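Amino acid ABC superfamily ATP binding cassette transporter, binding protein (Streptococcus pneumoniae, PDB 4H5G) binds L-arginine and, as the substrate-binding component of an amino acid ABC transporter, probably delivers it to the membrane permease for uptake. Local coordinates at residues Lys109-Val112 against Glu113-Lys116; Asp117-Ser120 against Leu121-Ala124. All blocks are in the same frame, centred on the assembly; numbering follows the deposited sequence.

How the contacts relate
Both contacts lie on the single connection that leaves strand 103-108 and enters strand 125-129, two strands of the mixed sheet in one lobe of a type II periplasmic binding protein. Contact 1 comes first: a short 3-10 turn at 109-111 runs straight into 113-116, and the backbone of D111 and Y115 closes the loop. Contact 2 follows without a gap on helix 118-122, which a short loop then joins to strand 125-129. The two neither nest nor cross; they sit in series, centres about 11 Å apart. Y115 joins them, its ring packing on L121, its OH on CB of A124, and its CA 3.4 Å from OG of S120.

Contact 1. Residues Lys109-Val112 against Glu113-Lys116; sequences KADV and EKYK
D111 and Y115 meet through both backbone and side chains. The carbonyl O of D111 takes two donors: N of Y115 at 3.1 Å, reached nearly straight on from the oxygen, and N of K114 at 3.0 Å, well above the carbonyl plane. The two bonds close the turn after the 3-10 segment 109-111. Y115 then centres an inverse gamma turn on the way to helix 118-122, N of K116 bonding O of K114 weakly. With CG beside the backbone N in both residues (chi1 -75° in D111, -65° in Y115), the D111 carboxylate and Y115 ring run side by side, planes 86° apart, and CB of D111 rests 3.8 Å from CE2 of Y115. The Y115 side chain also packs on V107 of strand 103-108. K114, extended beyond CG, lays CG over the centre of one ring face. Its NZ stays 4.6 Å from OD1 of D111, too far for a salt bridge; one water instead accepts from NZ, donates to OD2 of D111 and bonds OH of Y115. A second water accepts from N of E113, and a third donates to O of V112 and O of Y115. With water linking the three polar ends, D111 and K114 probably attract each other without direct contact.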
ATOM      1  N   LYS A 109       0.999 -16.240 -16.069  1.00 30.68           N
ATOM      2  CA  LYS A 109       0.243 -16.017 -17.304  1.00 34.40           C
ATOM      3  C   LYS A 109      -0.393 -17.309 -17.809  1.00 31.35           C
ATOM      4  O   LYS A 109      -1.525 -17.302 -18.293  1.00 30.21           O
ATOM      5  CB  LYS A 109       1.167 -15.419 -18.371  1.00 36.61           C
ATOM      6  CG  LYS A 109       0.458 -14.803 -19.572  1.00 46.13           C
ATOM      7  CD  LYS A 109       1.427 -13.949 -20.396  1.00 59.05           C
ATOM      8  CE  LYS A 109       1.860 -12.703 -19.629  1.00 67.77           C
ATOM      9  NZ  LYS A 109       3.021 -12.021 -20.272  1.00 73.42           N
ATOM     10  N   ALA A 110       0.323 -18.428 -17.680  1.00 24.93           N
ATOM     11  CA  ALA A 110      -0.179 -19.708 -18.186  1.00 25.94           C
ATOM     12  C   ALA A 110      -1.397 -20.198 -17.401  1.00 28.80           C
ATOM     13  O   ALA A 110      -2.085 -21.121 -17.838  1.00 31.00           O
ATOM     14  CB  ALA A 110       0.927 -20.766 -18.183  1.00 28.04           C
ATOM     15  N   ASP A 111      -1.659 -19.575 -16.249  1.00 22.94           N
ATOM     16  CA  ASP A 111      -2.723 -20.016 -15.346  1.00 27.63           C
ATOM     17  C   ASP A 111      -3.940 -19.106 -15.340  1.00 29.37           C
ATOM     18  O   ASP A 111      -4.856 -19.310 -14.543  1.00 28.11           O
ATOM     19  CB  ASP A 111      -2.201 -20.116 -13.907  1.00 22.59           C
ATOM     20  CG  ASP A 111      -1.317 -21.320 -13.682  1.00 23.62           C
ATOM     21  OD1 ASP A 111      -1.343 -22.261 -14.511  1.00 25.00           O
ATOM     22  OD2 ASP A 111      -0.604 -21.325 -12.652  1.00 24.38           O
ATOM     23  N   VAL A 112      -3.954 -18.104 -16.209  1.00 29.41           N
ATOM     24  CA  VAL A 112      -5.087 -17.178 -16.243  1.00 31.99           C
ATOM     25  C   VAL A 112      -6.396 -17.895 -16.586  1.00 32.05           C
ATOM     26  O   VAL A 112      -7.442 -17.598 -16.011  1.00 35.97           O
ATOM     27  CB  VAL A 112      -4.839 -15.997 -17.198  1.00 34.84           C
ATOM     28  CG1 VAL A 112      -6.087 -15.126 -17.327  1.00 41.77           C
ATOM     29  CG2 VAL A 112      -3.671 -15.161 -16.700  1.00 33.21           C
ATOM     30  N   GLU A 113      -6.336 -18.849 -17.509  1.00 29.35           N
ATOM     31  CA  GLU A 113      -7.543 -19.582 -17.895  1.00 34.95           C
ATOM     32  C   GLU A 113      -7.958 -20.543 -16.799  1.00 44.21           C
ATOM     33  O   GLU A 113      -9.107 -20.971 -16.720  1.00 47.30           O
ATOM     34  CB  GLU A 113      -7.330 -20.332 -19.214  1.00 40.45           C
ATOM     35  CG  GLU A 113      -7.218 -19.418 -20.405  1.00 48.67           C
ATOM     36  CD  GLU A 113      -8.390 -18.464 -20.501  1.00 64.08           C
ATOM     37  OE1 GLU A 113      -9.546 -18.937 -20.514  1.00 65.26           O
ATOM     38  OE2 GLU A 113      -8.154 -17.238 -20.546  1.00 69.18           O
ATOM     39  N   LYS A 114      -7.012 -20.858 -15.930  1.00 34.98           N
ATOM     40  CA  LYS A 114      -7.225 -21.871 -14.914  1.00 30.92           C
ATOM     41  C   LYS A 114      -7.984 -21.327 -13.704  1.00 34.96           C
ATOM     42  O   LYS A 114      -8.923 -21.957 -13.214  1.00 37.12           O
ATOM     43  CB  LYS A 114      -5.871 -22.408 -14.473  1.00 32.06           C
ATOM     44  CG  LYS A 114      -5.934 -23.442 -13.392  1.00 42.00           C
ATOM     45  CD  LYS A 114      -4.535 -23.877 -13.035  1.00 39.72           C
ATOM     46  CE  LYS A 114      -4.551 -24.966 -12.000  1.00 47.20           C
ATOM     47  NZ  LYS A 114      -3.161 -25.438 -11.779  1.00 50.34           N
ATOM     48  N   TYR A 115      -7.569 -20.161 -13.217  1.00 28.96           N
ATOM     49  CA  TYR A 115      -8.161 -19.578 -12.013  1.00 22.54           C
ATOM     50  C   TYR A 115      -9.290 -18.633 -12.366  1.00 30.03           C
ATOM     51  O   TYR A 115      -9.163 -17.421 -12.237  1.00 31.74           O
ATOM     52  CB  TYR A 115      -7.083 -18.881 -11.175  1.00 25.12           C
ATOM     53  CG  TYR A 115      -6.087 -19.885 -10.652  1.00 25.38           C
ATOM     54  CD1 TYR A 115      -6.514 -20.947  -9.884  1.00 24.14           C
ATOM     55  CD2 TYR A 115      -4.731 -19.796 -10.960  1.00 28.17           C
ATOM     56  CE1 TYR A 115      -5.631 -21.891  -9.407  1.00 24.38           C
ATOM     57  CE2 TYR A 115      -3.828 -20.741 -10.489  1.00 26.51           C
ATOM     58  CZ  TYR A 115      -4.285 -21.781  -9.711  1.00 27.94           C
ATOM     59  OH  TYR A 115      -3.424 -22.744  -9.234  1.00 26.85           O
ATOM     60  N   LYS A 116     -10.396 -19.210 -12.819  1.00 35.03           N
ATOM     61  CA  LYS A 116     -11.542 -18.411 -13.235  1.00 42.14           C
ATOM     62  C   LYS A 116     -12.570 -18.177 -12.149  1.00 37.45           C
ATOM     63  O   LYS A 116     -13.363 -17.247 -12.248  1.00 36.49           O
ATOM     64  CB  LYS A 116     -12.212 -19.030 -14.455  1.00 45.30           C
ATOM     65  CG  LYS A 116     -11.483 -18.704 -15.727  1.00 53.19           C
ATOM     66  CD  LYS A 116     -12.417 -18.678 -16.907  1.00 51.01           C
ATOM     67  CE  LYS A 116     -11.917 -19.630 -17.946  1.00 52.02           C
ATOM     68  NZ  LYS A 116     -11.531 -20.876 -17.257  1.00 52.15           N
TER
HETATM   69  O   HOH W   1      -4.192 -19.220 -19.352  1.00 45.90           O
HETATM   70  O   HOH W   2      -1.325 -23.430 -10.846  1.00 38.71           O
HETATM   71  O   HOH W   3      -7.735 -15.995 -13.816  1.00 28.88           O

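Contact 2. Residues Asp117-Ser120 against Leu121-Ala124; sequences DLTS and LESA
The carboxylate of E122 is linked to T119 by two waters, both donating to OE1. One of them also bonds OG1 of T119, and the other, 2.5 Å from OE1 of E122, donates to the carbonyl O of T119 as well, so the acid end of E122 is tied by water to both the side chain and the backbone of T119. E122 gets there with CG anti to its backbone N (chi1 -152°) and the chain extended beyond; its OE2 has a long, weak ion pair with K144. The other carboxylate, that of D117, is met out of its plane: N of S120 stands above it, 45° out, and gives OD1 of D117 a bond of 2.8 Å. D117 is the N-cap of helix 118-122, its OD1 capping an amide of the first turn that has no earlier carbonyl in the helix to bond. OG of S120, placed between its own N and carbonyl carbon (chi1 66°), lies 2.7 Å from O of D117 and 3.0 Å from OD1 of D117, and its one proton could go to either. Within the short helix, N of E122 bonds O of L118 at 2.8 Å, and N of L121 makes a weak bond to O of D117. On the apolar side, CD2 of L118 touches CD1 of L121 at 4.1 Å as the two side chains slant across each other, and both leucines pack on V190. At S123, in the loop that leads to strand 125-129, N makes a weak bond to O of S120, and a water donating to that same oxygen also bonds OG of S123.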
ATOM      1  N   ASP A 117     -12.573 -19.020 -11.120  1.00 33.85           N
ATOM      2  CA  ASP A 117     -13.544 -18.858 -10.040  1.00 29.36           C
ATOM      3  C   ASP A 117     -12.892 -19.041  -8.683  1.00 31.62           C
ATOM      4  O   ASP A 117     -11.712 -19.370  -8.597  1.00 28.81           O
ATOM      5  CB  ASP A 117     -14.734 -19.811 -10.221  1.00 26.14           C
ATOM      6  CG  ASP A 117     -14.369 -21.282 -10.000  1.00 33.51           C
ATOM      7  OD1 ASP A 117     -13.168 -21.639  -9.977  1.00 31.16           O
ATOM      8  OD2 ASP A 117     -15.307 -22.089  -9.861  1.00 34.27           O
ATOM      9  N   LEU A 118     -13.657 -18.812  -7.625  1.00 29.08           N
ATOM     10  CA  LEU A 118     -13.122 -18.974  -6.280  1.00 31.15           C
ATOM     11  C   LEU A 118     -12.867 -20.436  -5.929  1.00 28.83           C
ATOM     12  O   LEU A 118     -11.945 -20.745  -5.170  1.00 31.80           O
ATOM     13  CB  LEU A 118     -14.059 -18.342  -5.255  1.00 39.74           C
ATOM     14  CG  LEU A 118     -14.243 -16.836  -5.409  1.00 43.58           C
ATOM     15  CD1 LEU A 118     -14.925 -16.265  -4.177  1.00 49.89           C
ATOM     16  CD2 LEU A 118     -12.905 -16.171  -5.649  1.00 44.08           C
ATOM     17  N   THR A 119     -13.676 -21.340  -6.477  1.00 24.41           N
ATOM     18  CA  THR A 119     -13.499 -22.762  -6.196  1.00 25.13           C
ATOM     19  C   THR A 119     -12.120 -23.222  -6.666  1.00 30.53           C
ATOM     20  O   THR A 119     -11.438 -23.977  -5.980  1.00 31.47           O
ATOM     21  CB  THR A 119     -14.622 -23.629  -6.831  1.00 29.30           C
ATOM     22  OG1 THR A 119     -15.880 -23.263  -6.247  1.00 31.48           O
ATOM     23  CG2 THR A 119     -14.375 -25.116  -6.596  1.00 32.43           C
ATOM     24  N   SER A 120     -11.688 -22.734  -7.821  1.00 25.27           N
ATOM     25  CA  SER A 120     -10.362 -23.090  -8.328  1.00 28.03           C
ATOM     26  C   SER A 120      -9.236 -22.546  -7.431  1.00 26.11           C
ATOM     27  O   SER A 120      -8.225 -23.216  -7.238  1.00 31.98           O
ATOM     28  CB  SER A 120     -10.183 -22.626  -9.775  1.00 26.66           C
ATOM     29  OG  SER A 120     -10.182 -21.220  -9.867  1.00 31.42           O
ATOM     30  N   LEU A 121      -9.411 -21.342  -6.888  1.00 28.19           N
ATOM     31  CA  LEU A 121      -8.401 -20.727  -6.009  1.00 28.68           C
ATOM     32  C   LEU A 121      -8.363 -21.431  -4.672  1.00 38.69           C
ATOM     33  O   LEU A 121      -7.321 -21.524  -4.024  1.00 37.83           O
ATOM     34  CB  LEU A 121      -8.709 -19.252  -5.774  1.00 32.37           C
ATOM     35  CG  LEU A 121      -8.475 -18.286  -6.920  1.00 36.50           C
ATOM     36  CD1 LEU A 121      -9.004 -16.912  -6.560  1.00 43.52           C
ATOM     37  CD2 LEU A 121      -6.990 -18.222  -7.262  1.00 41.10           C
ATOM     38  N   GLU A 122      -9.531 -21.909  -4.264  1.00 33.27           N
ATOM     39  CA  GLU A 122      -9.710 -22.618  -3.011  1.00 35.07           C
ATOM     40  C   GLU A 122      -8.793 -23.830  -2.910  1.00 37.75           C
ATOM     41  O   GLU A 122      -8.396 -24.228  -1.817  1.00 42.90           O
ATOM     42  CB  GLU A 122     -11.163 -23.064  -2.912  1.00 46.03           C
ATOM     43  CG  GLU A 122     -11.702 -23.215  -1.528  1.00 50.50           C
ATOM     44  CD  GLU A 122     -13.118 -23.755  -1.558  1.00 54.53           C
ATOM     45  OE1 GLU A 122     -13.369 -24.714  -2.325  1.00 42.17           O
ATOM     46  OE2 GLU A 122     -13.978 -23.208  -0.839  1.00 54.06           O
ATOM     47  N   SER A 123      -8.444 -24.412  -4.049  1.00 34.15           N
ATOM     48  CA  SER A 123      -7.535 -25.559  -4.053  1.00 39.55           C
ATOM     49  C   SER A 123      -6.096 -25.170  -4.393  1.00 42.37           C
ATOM     50  O   SER A 123      -5.248 -26.034  -4.593  1.00 40.66           O
ATOM     51  CB  SER A 123      -8.039 -26.660  -4.998  1.00 53.08           C
ATOM     52  OG  SER A 123      -8.711 -26.120  -6.119  1.00 59.28           O
ATOM     53  N   ALA A 124      -5.819 -23.870  -4.439  1.00 30.84           N
ATOM     54  CA  ALA A 124      -4.487 -23.394  -4.804  1.00 29.74           C
ATOM     55  C   ALA A 124      -3.673 -23.003  -3.570  1.00 29.56           C
ATOM     56  O   ALA A 124      -4.221 -22.845  -2.478  1.00 27.95           O
ATOM     57  CB  ALA A 124      -4.597 -22.220  -5.759  1.00 31.44           C
TER
HETATM   58  O   HOH W   4     -16.270 -23.901  -3.478  1.00 50.91           O
HETATM   59  O   HOH W   5     -12.128 -26.175  -3.948  1.00 54.48           O
HETATM   60  O   HOH W   6      -7.094 -25.325  -7.814  1.00 37.13           O